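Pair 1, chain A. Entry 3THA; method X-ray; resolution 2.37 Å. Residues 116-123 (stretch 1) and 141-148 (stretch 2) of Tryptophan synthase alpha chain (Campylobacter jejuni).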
# COMPACT_ATOMS: atom_id res chain seq x y z
N GLY A 116 2.27 23.75 10.34
CA GLY A 116 1.20 24.08 9.39
C GLY A 116 0.47 22.93 8.67
O GLY A 116 -0.33 23.15 7.74
N ILE A 117 0.77 21.70 9.07
CA ILE A 117 -0.02 20.56 8.61
C ILE A 117 -1.41 20.64 9.27
O ILE A 117 -1.53 20.86 10.49
CB ILE A 117 0.66 19.23 8.97
CG1 ILE A 117 2.11 19.20 8.45
CG2 ILE A 117 -0.24 18.03 8.56
CD1 ILE A 117 2.33 18.82 6.96
N CYS A 118 -2.46 20.46 8.46
CA CYS A 118 -3.83 20.69 8.92
C CYS A 118 -4.63 19.40 8.97
O CYS A 118 -5.74 19.41 9.49
CB CYS A 118 -4.52 21.71 8.00
SG CYS A 118 -4.94 21.00 6.39
N ALA A 119 -4.09 18.30 8.42
CA ALA A 119 -4.81 17.01 8.39
C ALA A 119 -3.91 15.81 8.12
O ALA A 119 -2.89 15.94 7.44
CB ALA A 119 -5.90 17.04 7.37
N LEU A 120 -4.34 14.63 8.57
CA LEU A 120 -3.62 13.40 8.30
C LEU A 120 -4.55 12.45 7.62
O LEU A 120 -5.70 12.35 8.01
CB LEU A 120 -3.20 12.73 9.60
CG LEU A 120 -2.58 13.56 10.73
CD1 LEU A 120 -2.46 12.70 11.98
CD2 LEU A 120 -1.20 14.06 10.33
N ILE A 121 -4.05 11.75 6.62
CA ILE A 121 -4.72 10.61 6.06
C ILE A 121 -3.82 9.40 6.37
O ILE A 121 -2.64 9.38 6.00
CB ILE A 121 -4.77 10.74 4.54
CG1 ILE A 121 -5.36 12.10 4.13
CG2 ILE A 121 -5.53 9.56 3.89
CD1 ILE A 121 -5.30 12.35 2.64
N VAL A 122 -4.36 8.38 7.03
CA VAL A 122 -3.55 7.21 7.38
C VAL A 122 -4.16 5.99 6.69
O VAL A 122 -5.21 5.47 7.14
CB VAL A 122 -3.45 6.97 8.91
CG1 VAL A 122 -2.41 5.92 9.20
CG2 VAL A 122 -3.10 8.32 9.69
N PRO A 123 -3.54 5.58 5.57
CA PRO A 123 -4.03 4.45 4.84
C PRO A 123 -3.95 3.24 5.72
O PRO A 123 -2.94 3.06 6.45
CB PRO A 123 -2.96 4.28 3.69
CG PRO A 123 -2.42 5.64 3.54
CD PRO A 123 -2.36 6.19 4.92
N ASN A 141 -6.34 20.06 17.22
CA ASN A 141 -7.15 20.57 16.12
C ASN A 141 -6.60 20.21 14.74
O ASN A 141 -6.39 21.07 13.88
CB ASN A 141 -7.32 22.09 16.25
CG ASN A 141 -8.47 22.48 17.16
OD1 ASN A 141 -9.36 21.67 17.49
ND2 ASN A 141 -8.49 23.73 17.53
N ILE A 142 -6.33 18.92 14.58
CA ILE A 142 -5.88 18.34 13.33
C ILE A 142 -6.97 17.35 13.01
O ILE A 142 -7.47 16.64 13.88
CB ILE A 142 -4.54 17.60 13.52
CG1 ILE A 142 -3.39 18.58 13.47
CG2 ILE A 142 -4.33 16.63 12.43
CD1 ILE A 142 -2.81 18.77 12.09
N ALA A 143 -7.38 17.35 11.76
CA ALA A 143 -8.37 16.41 11.34
C ALA A 143 -7.69 15.10 10.92
O ALA A 143 -6.67 15.11 10.20
CB ALA A 143 -9.15 17.00 10.17
N LEU A 144 -8.27 13.99 11.38
CA LEU A 144 -7.99 12.64 10.88
C LEU A 144 -9.04 12.27 9.83
O LEU A 144 -10.22 12.09 10.15
CB LEU A 144 -8.04 11.61 12.02
CG LEU A 144 -7.63 10.22 11.55
CD1 LEU A 144 -6.17 10.28 10.98
CD2 LEU A 144 -7.71 9.21 12.64
N ILE A 145 -8.61 12.16 8.58
CA ILE A 145 -9.49 12.23 7.45
C ILE A 145 -10.14 10.88 7.26
O ILE A 145 -9.48 9.85 7.38
CB ILE A 145 -8.69 12.66 6.17
CG1 ILE A 145 -8.02 14.03 6.36
CG2 ILE A 145 -9.53 12.60 4.87
CD1 ILE A 145 -8.99 15.22 6.40
N THR A 146 -11.45 10.92 6.96
CA THR A 146 -12.32 9.77 6.90
C THR A 146 -12.48 9.31 5.46
O THR A 146 -12.83 10.13 4.57
CB THR A 146 -13.76 10.15 7.39
OG1 THR A 146 -13.72 10.74 8.69
CG2 THR A 146 -14.65 8.94 7.46
N LEU A 147 -12.34 8.00 5.25
CA LEU A 147 -12.41 7.41 3.94
C LEU A 147 -13.68 6.68 3.76
O LEU A 147 -14.09 5.97 4.66
CB LEU A 147 -11.28 6.40 3.77
CG LEU A 147 -9.98 6.97 3.24
CD1 LEU A 147 -9.48 8.20 4.04
CD2 LEU A 147 -8.97 5.86 3.26
N VAL A 148 -14.32 6.83 2.61
CA VAL A 148 -15.48 6.01 2.30
C VAL A 148 -15.39 5.56 0.84
O VAL A 148 -14.71 6.21 0.06
CB VAL A 148 -16.84 6.71 2.61
CG1 VAL A 148 -16.72 7.62 3.81
CG2 VAL A 148 -17.38 7.47 1.42
O HOH W 1 -7.22 8.32 7.24

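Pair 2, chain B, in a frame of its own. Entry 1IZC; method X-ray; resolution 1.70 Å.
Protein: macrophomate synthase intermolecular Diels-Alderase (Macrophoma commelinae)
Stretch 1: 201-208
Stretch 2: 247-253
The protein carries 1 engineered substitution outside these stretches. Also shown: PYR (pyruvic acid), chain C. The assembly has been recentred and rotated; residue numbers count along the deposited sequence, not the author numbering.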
# COMPACT_ATOMS: atom_id res chain seq x y z
N GLU B 201 19.83 32.59 10.80
CA GLU B 201 18.69 31.80 10.34
C GLU B 201 18.40 30.51 11.10
O GLU B 201 17.29 30.00 11.02
CB GLU B 201 18.84 31.44 8.85
CG GLU B 201 18.95 32.65 7.92
CD GLU B 201 20.39 33.02 7.64
OE1 GLU B 201 21.26 32.81 8.52
OE2 GLU B 201 20.66 33.55 6.54
N ILE B 202 19.38 29.98 11.83
CA ILE B 202 19.16 28.69 12.49
C ILE B 202 18.58 28.73 13.89
O ILE B 202 18.70 29.72 14.60
CB ILE B 202 20.45 27.85 12.48
CG1 ILE B 202 21.50 28.41 13.45
CG2 ILE B 202 21.02 27.84 11.07
CD1 ILE B 202 22.71 27.48 13.65
N HIS B 203 17.94 27.62 14.27
CA HIS B 203 17.27 27.52 15.57
C HIS B 203 17.75 26.37 16.44
O HIS B 203 17.26 26.18 17.56
CB HIS B 203 15.77 27.38 15.33
CG HIS B 203 15.24 28.39 14.36
ND1 HIS B 203 14.94 28.09 13.05
CD2 HIS B 203 15.06 29.73 14.49
CE1 HIS B 203 14.60 29.19 12.41
NE2 HIS B 203 14.67 30.20 13.26
N GLY B 204 18.70 25.61 15.93
CA GLY B 204 19.23 24.49 16.69
C GLY B 204 20.43 23.91 15.97
O GLY B 204 20.67 24.23 14.82
N LEU B 205 21.19 23.07 16.67
CA LEU B 205 22.36 22.42 16.08
C LEU B 205 22.41 20.98 16.58
O LEU B 205 22.16 20.72 17.75
CB LEU B 205 23.66 23.13 16.47
CG LEU B 205 24.04 24.34 15.61
CD1 LEU B 205 25.21 25.07 16.25
CD2 LEU B 205 24.38 23.88 14.19
N MET B 206 22.75 20.06 15.68
CA MET B 206 22.83 18.65 16.04
C MET B 206 24.16 18.09 15.57
O MET B 206 24.69 18.53 14.56
CB MET B 206 21.70 17.87 15.37
CG MET B 206 21.68 16.37 15.67
SD MET B 206 20.31 15.59 14.80
CE MET B 206 18.92 15.95 15.93
N PHE B 207 24.69 17.11 16.30
CA PHE B 207 25.96 16.49 15.92
C PHE B 207 25.64 15.06 15.48
O PHE B 207 24.66 14.47 15.94
CB PHE B 207 26.92 16.43 17.11
CG PHE B 207 28.37 16.25 16.73
CD1 PHE B 207 29.15 17.34 16.38
CD2 PHE B 207 28.94 14.98 16.72
CE1 PHE B 207 30.50 17.17 16.02
CE2 PHE B 207 30.29 14.81 16.36
CZ PHE B 207 31.06 15.91 16.01
N GLY B 208 26.44 14.53 14.56
CA GLY B 208 26.26 13.16 14.11
C GLY B 208 27.55 12.44 14.49
O GLY B 208 28.47 12.39 13.68
N GLY B 247 23.91 31.22 21.33
CA GLY B 247 22.57 31.07 21.85
C GLY B 247 21.73 30.09 21.04
O GLY B 247 20.53 30.31 20.84
N VAL B 248 22.37 29.02 20.58
CA VAL B 248 21.70 27.99 19.78
C VAL B 248 21.56 26.71 20.60
O VAL B 248 22.55 26.16 21.09
CB VAL B 248 22.50 27.70 18.49
CG1 VAL B 248 21.79 26.64 17.65
CG2 VAL B 248 22.63 28.98 17.68
N PRO B 249 20.32 26.22 20.77
CA PRO B 249 20.18 24.99 21.56
C PRO B 249 20.66 23.78 20.79
O PRO B 249 20.56 23.74 19.56
CB PRO B 249 18.68 24.94 21.84
CG PRO B 249 18.10 25.51 20.57
CD PRO B 249 19.01 26.70 20.29
N ILE B 250 21.18 22.79 21.51
CA ILE B 250 21.65 21.58 20.86
C ILE B 250 20.54 20.52 20.85
O ILE B 250 19.77 20.40 21.81
CB ILE B 250 22.90 21.01 21.57
CG1 ILE B 250 24.04 22.04 21.51
CG2 ILE B 250 23.33 19.70 20.91
CD1 ILE B 250 25.26 21.65 22.32
N PHE B 251 20.47 19.79 19.74
CA PHE B 251 19.52 18.71 19.52
C PHE B 251 20.35 17.44 19.52
O PHE B 251 21.41 17.40 18.89
CB PHE B 251 18.87 18.83 18.14
CG PHE B 251 17.75 19.81 18.06
CD1 PHE B 251 17.93 21.14 18.44
CD2 PHE B 251 16.52 19.41 17.55
CE1 PHE B 251 16.89 22.06 18.31
CE2 PHE B 251 15.47 20.32 17.41
CZ PHE B 251 15.66 21.65 17.79
N GLY B 252 19.90 16.40 20.22
CA GLY B 252 20.69 15.18 20.22
C GLY B 252 19.94 13.99 20.78
O GLY B 252 18.74 14.08 21.05
N GLY B 253 20.64 12.88 20.97
CA GLY B 253 20.01 11.69 21.50
C GLY B 253 20.66 11.27 22.79
O GLY B 253 21.79 11.66 23.07
C PYR C . 25.18 10.24 12.83
O PYR C . 25.77 10.13 11.74
OXT PYR C . 25.66 9.89 13.94
CA PYR C . 23.80 10.84 12.70
O3 PYR C . 23.29 11.19 11.62
CB PYR C . 23.08 10.99 13.98
O HOH W 2 23.80 16.37 18.88

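The sharpest difference between the two pairs lies where Ala119(A) of pair 1 superposes on Gly204(B) of pair 2. In pair 1 the methyl group of Ala119(A) packs against stretch 2, its CB 3.7 Å from CD1 of Ile145(A). In pair 2 the position matching Ile145(A) is Phe251(B), whose ring comes close to the glycine: CE1 of Phe251(B) lies 3.7 Å from CA of Gly204(B), and a CB placed ideally on that glycine would sit 2.3 Å from the same CE1, a clash. A methyl beside an isoleucine in one pair is thus matched by no side chain beside an aromatic ring in the other.

The frame that holds these solutions is common to both. Fourteen central residues superpose with an RMSD of 0.9 Å, and in each pair two neighbouring strands run parallel. Two hydrogen bonds recur at matched positions. Leu120(A) N donates to Ala143(A) O at 2.9 Å, as Leu205(B) N does to Pro249(B) O at 3.0 Å; Ile145(A) N donates to Leu120(A) O at 3.0 Å, as Phe251(B) N does to Leu205(B) O at 2.8 Å. One leucine in each pair therefore uses both its N and its O to join the partner stretch. Pair 1 adds a weak bond, from Ala143(A) N to Cys118(A) O at 3.5 Å. Its counterpart is unavailable in pair 2, because proline has no amide hydrogen; there CG of Pro249(B) instead approaches O of His203(B) to 3.2 Å.

Beyond the bonds, a water continues the ladder in both. It accepts from Val122(A) N at 2.9 Å and donates to Ile145(A) O at 2.7 Å; in pair 2 the corresponding distances are 2.8 Å from the water to Phe207(B) N and 2.6 Å to Phe251(B) O.

The matched leucines, their side chains closely superposed and both in the mt rotamer, meet the still more closely matched Ile142(A) and Val248(B). CG of Leu120(A) is 3.9 Å from CG2 of Ile142(A), and CG of Leu205(B) is 3.8 Å from CG1 of Val248(B). The longer isoleucine also carries its CD1 to within 2.9 Å of Ile117(A) O, a tight approach. Further along, Ile121(A) and Met206(B) occupy matched positions but pack differently: CG1 of Ile121(A) lies 3.9 Å from CB of Ile145(A), whereas the unbranched methionine brings its CE to 3.6 Å from CB of Phe251(B). The principle is that a shared backbone ladder sets the positions, and different combinations of neighbouring side chains pack within it.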